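Local coordinates for putative cytosolic protein (Geobacillus zalihae, PDB 6AHX) that probably acts as a copper-sensing transcriptional repressor that controls a copper-responsive operon, at residues A[23-28]-A[60-65]. Sequence-based numbering, arbitrary orientation.
Sequences INRLAR and LDSTAK
Thr63 OG1 sits against the side chain of Arg25, 3.5 Å from its NE, but the hydroxyl is hydrogen-bonded to the carbonyl oxygen of Ala59 one turn earlier in its own helix. No hydrogen bond joins Arg25 to it; the two meet by packing. The contact belongs to the antiparallel helical hairpin of a CsoR-type repressor: helix 20-41 runs out, helix 46-70 returns, and the two short axes lie 10.5 Å apart at 166°. Arg25 and Thr63 face each other at this level, their CA atoms 7.2 Å apart.

The arginine bends at chi2 (-67°) and again at chi3, which carries the chain obliquely past the threonine hydroxyl, with Arg25 CB, CG and CD all near Thr63 OG1, CD at 3.8 Å. The guanidinium then carries on past Thr63 to the preceding residue, where NH2 comes within 3.8 Å of Ser62 CB. Both neighbours meet the guanidinium plane obliquely. An alanine here removes everything beyond CB, and Thr63 OG1 would probably lose the CD and NE contacts and Ser62 CB its only neighbour from 23-28.

On the buried side the contact turns apolar. Leu26 reaches across with one methyl branch, while its other neighbours include Ala40 of the second subunit; Leu60 likewise packs on Val56 of that subunit, consistent with a hydrophobic interior that runs on into the dimer interface. Ile29, one turn on from Arg25, also touches Thr63 and Leu60. The threonine methyl is anti to the backbone N, which leaves it beside the leucine, with Thr63 CG2 4.1 Å from Leu26 CD2.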
loop_
_atom_site.group_PDB
_atom_site.type_symbol
_atom_site.label_atom_id
_atom_site.label_comp_id
_atom_site.label_asym_id
_atom_site.label_seq_id
_atom_site.Cartn_x
_atom_site.Cartn_y
_atom_site.Cartn_z
ATOM N N ILE A 23 -13.218 5.078 1.610
ATOM C CA ILE A 23 -13.075 3.970 2.513
ATOM C C ILE A 23 -12.941 2.658 1.729
ATOM O O ILE A 23 -12.076 1.789 2.037
ATOM C CB ILE A 23 -14.230 3.959 3.563
ATOM C CG1 ILE A 23 -14.033 5.107 4.576
ATOM C CG2 ILE A 23 -14.214 2.674 4.389
ATOM C CD1 ILE A 23 -15.006 6.241 4.484
ATOM N N ASN A 24 -13.787 2.531 0.712
ATOM C CA ASN A 24 -13.792 1.337 -0.120
ATOM C C ASN A 24 -12.499 1.137 -0.908
ATOM O O ASN A 24 -12.014 0.008 -0.957
ATOM C CB ASN A 24 -14.997 1.339 -1.081
ATOM C CG ASN A 24 -16.320 1.158 -0.335
ATOM O OD1 ASN A 24 -16.363 0.873 0.899
ATOM N ND2 ASN A 24 -17.416 1.323 -1.066
ATOM N N ARG A 25 -11.967 2.217 -1.487
ATOM C CA ARG A 25 -10.672 2.152 -2.166
ATOM C C ARG A 25 -9.591 1.639 -1.194
ATOM O O ARG A 25 -8.833 0.717 -1.525
ATOM C CB ARG A 25 -10.281 3.485 -2.777
ATOM C CG ARG A 25 -9.881 3.329 -4.249
ATOM C CD ARG A 25 -8.593 2.536 -4.688
ATOM N NE ARG A 25 -7.996 3.458 -5.704
ATOM C CZ ARG A 25 -7.528 3.209 -6.949
ATOM N NH1 ARG A 25 -7.358 1.999 -7.454
ATOM N NH2 ARG A 25 -7.128 4.241 -7.696
ATOM N N LEU A 26 -9.595 2.189 0.021
ATOM C CA LEU A 26 -8.649 1.771 1.008
ATOM C C LEU A 26 -8.833 0.309 1.333
ATOM O O LEU A 26 -7.842 -0.412 1.501
ATOM C CB LEU A 26 -8.712 2.655 2.273
ATOM C CG LEU A 26 -8.065 4.037 2.109
ATOM C CD1 LEU A 26 -8.465 4.937 3.285
ATOM C CD2 LEU A 26 -6.535 4.033 1.925
ATOM N N ALA A 27 -10.088 -0.150 1.402
ATOM C CA ALA A 27 -10.368 -1.608 1.565
ATOM C C ALA A 27 -9.880 -2.517 0.431
ATOM O O ALA A 27 -9.336 -3.598 0.687
ATOM C CB ALA A 27 -11.821 -1.878 1.848
ATOM N N ARG A 28 -10.011 -2.034 -0.786
ATOM C CA ARG A 28 -9.475 -2.700 -1.979
ATOM C C ARG A 28 -7.938 -2.787 -2.011
ATOM O O ARG A 28 -7.375 -3.841 -2.327
ATOM C CB ARG A 28 -9.982 -1.994 -3.257
ATOM C CG ARG A 28 -11.297 -2.619 -3.733
ATOM C CD ARG A 28 -12.075 -1.935 -4.865
ATOM N NE ARG A 28 -11.431 -0.879 -5.681
ATOM C CZ ARG A 28 -11.824 0.425 -5.754
ATOM N NH1 ARG A 28 -12.849 0.935 -5.021
ATOM N NH2 ARG A 28 -11.172 1.269 -6.588
ATOM N N LEU A 60 -2.653 4.165 -4.120
ATOM C CA LEU A 60 -2.497 4.958 -2.895
ATOM C C LEU A 60 -2.304 6.471 -3.195
ATOM O O LEU A 60 -2.882 7.335 -2.554
ATOM C CB LEU A 60 -1.335 4.426 -2.023
ATOM C CG LEU A 60 -1.595 3.156 -1.168
ATOM C CD1 LEU A 60 -0.291 2.497 -0.749
ATOM C CD2 LEU A 60 -2.446 3.378 0.095
ATOM N N ASP A 61 -1.467 6.766 -4.151
ATOM C CA ASP A 61 -1.302 8.103 -4.667
ATOM C C ASP A 61 -2.634 8.692 -5.147
ATOM O O ASP A 61 -2.975 9.771 -4.758
ATOM C CB ASP A 61 -0.254 8.106 -5.762
ATOM C CG ASP A 61 -0.006 9.508 -6.322
ATOM O OD1 ASP A 61 0.521 10.344 -5.622
ATOM O OD2 ASP A 61 -0.401 9.810 -7.453
ATOM N N SER A 62 -3.448 7.962 -5.884
ATOM C CA SER A 62 -4.744 8.500 -6.297
ATOM C C SER A 62 -5.720 8.738 -5.191
ATOM O O SER A 62 -6.455 9.718 -5.188
ATOM C CB SER A 62 -5.396 7.572 -7.293
ATOM O OG SER A 62 -4.534 7.618 -8.395
ATOM N N THR A 63 -5.758 7.801 -4.283
ATOM C CA THR A 63 -6.539 7.942 -3.103
ATOM C C THR A 63 -6.158 9.165 -2.254
ATOM O O THR A 63 -7.034 9.816 -1.788
ATOM C CB THR A 63 -6.479 6.633 -2.273
ATOM O OG1 THR A 63 -6.902 5.580 -3.121
ATOM C CG2 THR A 63 -7.380 6.719 -1.080
ATOM N N ALA A 64 -4.882 9.433 -2.024
ATOM C CA ALA A 64 -4.449 10.648 -1.337
ATOM C C ALA A 64 -4.899 11.973 -2.032
ATOM O O ALA A 64 -5.355 12.939 -1.379
ATOM C CB ALA A 64 -2.924 10.650 -1.234
ATOM N N LYS A 65 -4.773 11.971 -3.364
ATOM C CA LYS A 65 -5.286 13.054 -4.209
ATOM C C LYS A 65 -6.797 13.271 -4.063
ATOM O O LYS A 65 -7.227 14.369 -3.907
ATOM C CB LYS A 65 -4.950 12.794 -5.640
ATOM C CG LYS A 65 -3.475 12.926 -5.933
ATOM C CD LYS A 65 -3.306 12.630 -7.424
ATOM C CE LYS A 65 -1.869 12.504 -7.931
ATOM N NZ LYS A 65 -0.828 13.107 -7.054
#